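Local coordinates for protein PilX (Neisseria meningitidis, PDB 2OPE) that is a minor type IV pilin that probably modulates the adhesion and aggregation of meningococci through their pili, at residues G85-N93 / C101-E112. Numbering follows the deposited sequence.
Sequences GYTLSVWMN and CRDAASARAHLE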
# COMPACT_ATOMS: atom_id res chain seq x y z
N GLY A 85 -0.39 -16.38 -10.12
CA GLY A 85 -1.45 -17.17 -9.55
C GLY A 85 -1.95 -16.62 -8.21
O GLY A 85 -2.96 -17.06 -7.68
N TYR A 86 -1.26 -15.63 -7.66
CA TYR A 86 -1.73 -15.05 -6.41
C TYR A 86 -2.74 -13.94 -6.72
O TYR A 86 -2.64 -13.25 -7.76
CB TYR A 86 -0.54 -14.57 -5.56
CG TYR A 86 0.08 -15.63 -4.62
CD1 TYR A 86 -0.09 -16.99 -4.83
CD2 TYR A 86 0.83 -15.25 -3.52
CE1 TYR A 86 0.47 -17.93 -3.94
CE2 TYR A 86 1.37 -16.14 -2.64
CZ TYR A 86 1.21 -17.47 -2.83
OH TYR A 86 1.79 -18.34 -1.91
N THR A 87 -3.71 -13.79 -5.82
CA THR A 87 -4.78 -12.80 -5.95
C THR A 87 -4.95 -11.82 -4.74
O THR A 87 -5.24 -10.62 -4.93
CB THR A 87 -6.15 -13.49 -6.15
OG1 THR A 87 -6.32 -14.47 -5.12
CG2 THR A 87 -6.26 -14.18 -7.55
N LEU A 88 -4.79 -12.35 -3.53
CA LEU A 88 -5.04 -11.59 -2.33
C LEU A 88 -4.17 -10.36 -2.38
O LEU A 88 -2.99 -10.44 -2.73
CB LEU A 88 -4.73 -12.41 -1.05
CG LEU A 88 -5.55 -13.68 -0.78
CD1 LEU A 88 -5.20 -14.36 0.53
CD2 LEU A 88 -7.06 -13.43 -0.89
N SER A 89 -4.74 -9.23 -1.96
CA SER A 89 -4.04 -7.96 -2.01
C SER A 89 -4.30 -7.17 -0.73
O SER A 89 -4.98 -7.66 0.18
CB SER A 89 -4.45 -7.19 -3.25
OG SER A 89 -4.27 -8.01 -4.41
N VAL A 90 -3.73 -5.96 -0.64
CA VAL A 90 -3.91 -5.08 0.50
C VAL A 90 -3.94 -3.65 -0.02
O VAL A 90 -3.26 -3.35 -1.04
CB VAL A 90 -2.74 -5.26 1.48
CG1 VAL A 90 -2.70 -4.21 2.54
CG2 VAL A 90 -2.78 -6.67 2.11
N TRP A 91 -4.73 -2.76 0.61
CA TRP A 91 -4.47 -1.33 0.46
C TRP A 91 -4.58 -0.64 1.81
O TRP A 91 -5.17 -1.19 2.75
CB TRP A 91 -5.34 -0.65 -0.63
CG TRP A 91 -6.79 -0.42 -0.22
CD1 TRP A 91 -7.81 -1.33 -0.28
CD2 TRP A 91 -7.35 0.78 0.34
NE1 TRP A 91 -8.98 -0.76 0.18
CE2 TRP A 91 -8.72 0.52 0.60
CE3 TRP A 91 -6.83 2.04 0.69
CZ2 TRP A 91 -9.57 1.48 1.18
CZ3 TRP A 91 -7.68 2.98 1.24
CH2 TRP A 91 -9.03 2.70 1.48
N MET A 92 -4.03 0.56 1.92
CA MET A 92 -4.20 1.37 3.13
C MET A 92 -4.03 2.89 2.92
O MET A 92 -3.43 3.36 1.93
CB MET A 92 -3.32 0.82 4.31
CG MET A 92 -1.80 0.84 4.00
SD MET A 92 -0.69 0.12 5.23
CE MET A 92 -1.23 -1.58 5.41
N ASN A 93 -4.62 3.63 3.85
CA ASN A 93 -4.57 5.09 4.09
C ASN A 93 -3.25 5.54 4.69
O ASN A 93 -2.68 4.78 5.48
CB ASN A 93 -5.61 5.41 5.25
CG ASN A 93 -6.90 5.79 4.70
OD1 ASN A 93 -6.91 6.16 3.53
ND2 ASN A 93 -8.01 5.65 5.43
N CYS A 101 -7.76 -7.51 0.77
CA CYS A 101 -8.61 -7.59 -0.43
C CYS A 101 -8.50 -8.92 -1.08
O CYS A 101 -7.45 -9.57 -1.01
CB CYS A 101 -8.22 -6.53 -1.45
SG CYS A 101 -8.23 -4.94 -0.75
N ARG A 102 -9.61 -9.31 -1.72
CA ARG A 102 -9.73 -10.65 -2.31
C ARG A 102 -9.11 -10.70 -3.69
O ARG A 102 -8.81 -11.78 -4.17
CB ARG A 102 -11.17 -11.16 -2.32
CG ARG A 102 -11.77 -11.46 -0.91
CD ARG A 102 -11.14 -12.67 -0.18
NE ARG A 102 -11.36 -13.92 -0.92
CZ ARG A 102 -10.89 -15.13 -0.58
NH1 ARG A 102 -10.16 -15.31 0.52
NH2 ARG A 102 -11.16 -16.17 -1.35
N ASP A 103 -8.85 -9.53 -4.28
CA ASP A 103 -8.25 -9.42 -5.64
C ASP A 103 -7.59 -8.06 -5.81
O ASP A 103 -8.04 -7.09 -5.19
CB ASP A 103 -9.31 -9.53 -6.70
CG ASP A 103 -10.51 -8.64 -6.42
OD1 ASP A 103 -11.39 -9.08 -5.67
OD2 ASP A 103 -10.55 -7.48 -6.90
N ALA A 104 -6.57 -8.00 -6.67
CA ALA A 104 -5.85 -6.77 -7.02
C ALA A 104 -6.70 -5.59 -7.50
O ALA A 104 -6.41 -4.46 -7.14
CB ALA A 104 -4.73 -7.07 -8.08
N ALA A 105 -7.73 -5.85 -8.30
CA ALA A 105 -8.61 -4.80 -8.74
C ALA A 105 -9.21 -4.07 -7.56
O ALA A 105 -9.18 -2.83 -7.54
CB ALA A 105 -9.71 -5.35 -9.63
N SER A 106 -9.76 -4.81 -6.59
CA SER A 106 -10.37 -4.22 -5.38
C SER A 106 -9.37 -3.36 -4.56
O SER A 106 -9.76 -2.38 -3.91
CB SER A 106 -10.91 -5.33 -4.45
OG SER A 106 -11.78 -6.24 -5.12
N ALA A 107 -8.10 -3.77 -4.53
CA ALA A 107 -7.05 -2.96 -3.90
C ALA A 107 -6.81 -1.67 -4.70
O ALA A 107 -6.73 -0.58 -4.13
CB ALA A 107 -5.76 -3.76 -3.77
N ARG A 108 -6.73 -1.77 -6.03
CA ARG A 108 -6.51 -0.56 -6.83
C ARG A 108 -7.71 0.36 -6.76
O ARG A 108 -7.54 1.59 -6.89
CB ARG A 108 -6.18 -0.88 -8.28
CG ARG A 108 -4.87 -1.68 -8.43
CD ARG A 108 -4.48 -1.85 -9.91
NE ARG A 108 -3.17 -2.51 -10.01
CZ ARG A 108 -1.99 -1.92 -9.74
NH1 ARG A 108 -1.91 -0.64 -9.32
NH2 ARG A 108 -0.88 -2.64 -9.89
N ALA A 109 -8.89 -0.22 -6.54
CA ALA A 109 -10.15 0.56 -6.37
C ALA A 109 -10.41 1.06 -4.91
O ALA A 109 -11.29 1.92 -4.67
CB ALA A 109 -11.34 -0.20 -6.93
N HIS A 110 -9.58 0.61 -3.96
CA HIS A 110 -9.67 1.04 -2.57
C HIS A 110 -11.04 0.78 -2.04
O HIS A 110 -11.65 1.63 -1.39
CB HIS A 110 -9.33 2.53 -2.35
CG HIS A 110 -8.04 2.94 -2.96
ND1 HIS A 110 -7.17 2.03 -3.50
CD2 HIS A 110 -7.47 4.15 -3.12
CE1 HIS A 110 -6.11 2.66 -3.97
NE2 HIS A 110 -6.27 3.94 -3.76
N LEU A 111 -11.54 -0.40 -2.35
CA LEU A 111 -12.83 -0.80 -1.83
C LEU A 111 -12.68 -1.08 -0.32
O LEU A 111 -11.58 -1.44 0.15
CB LEU A 111 -13.34 -2.02 -2.60
CG LEU A 111 -13.76 -1.75 -4.08
CD1 LEU A 111 -14.31 -3.02 -4.77
CD2 LEU A 111 -14.74 -0.58 -4.28
N GLU A 112 -13.79 -0.93 0.40
CA GLU A 112 -13.85 -0.91 1.85
C GLU A 112 -14.71 -2.06 2.36
O GLU A 112 -14.67 -2.37 3.52
CB GLU A 112 -14.42 0.43 2.34
CG GLU A 112 -13.50 1.64 2.05
CD GLU A 112 -14.20 2.99 2.22
OE1 GLU A 112 -15.42 3.06 2.06
OE2 GLU A 112 -13.56 3.99 2.58
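W91 of strand 89-93 lies against H110 and L111 at the C-terminal end of helix 104-109. In this type IV pilin fold, helix 5-28 packs on one face of an antiparallel sheet; the short helix 104-109, set in the disulfide-bounded segment between C101 and C120, lies on the other, running nearly parallel to strand 89-93 at 7.3 Å between axes. The indole's CB rests 3.8 Å from A107 O, and chi1 of 75° sets CG over the gap between backbone N and C, laying the ring against the turn at H110. CD1 meets C101 SG edge-on at 3.7 Å, a sulfur-aromatic contact made by a sulfur of the C101-C120 disulfide. NE1 donates to L111 O (2.7 Å), which lies near the indole plane, so a buried polar N-H is satisfied while tryptophan's broad apolar surface packs. H110 CA sits over the five-membered ring, 3.5 Å from its centroid, in a CH-pi contact; farther out, CZ2 approaches H110 O and E112 CG. CH2, the far tip, lies against H110 CB, and CE3 faces the imidazole CG, where the two rings form an offset stack with planes at 19°. Positive phi at H110 closes the helix in a Schellman motif, and histidine suits this place because ND1 also bonds A107 O in the imidazole plane, fixing the ring's rotation against the indole. Alanine at 107 lets the helix come close: its methyl touches S89 CB. At the other helix end D103 is the N-cap, its OD2 accepting from S106 N. Nearby, S89 and C101 form an antiparallel hydrogen-bonded pair, and the small serine fits beneath the helix, its hydroxyl turned back to the residues leading into the strand, where OG donates to T87 O at 2.8 Å.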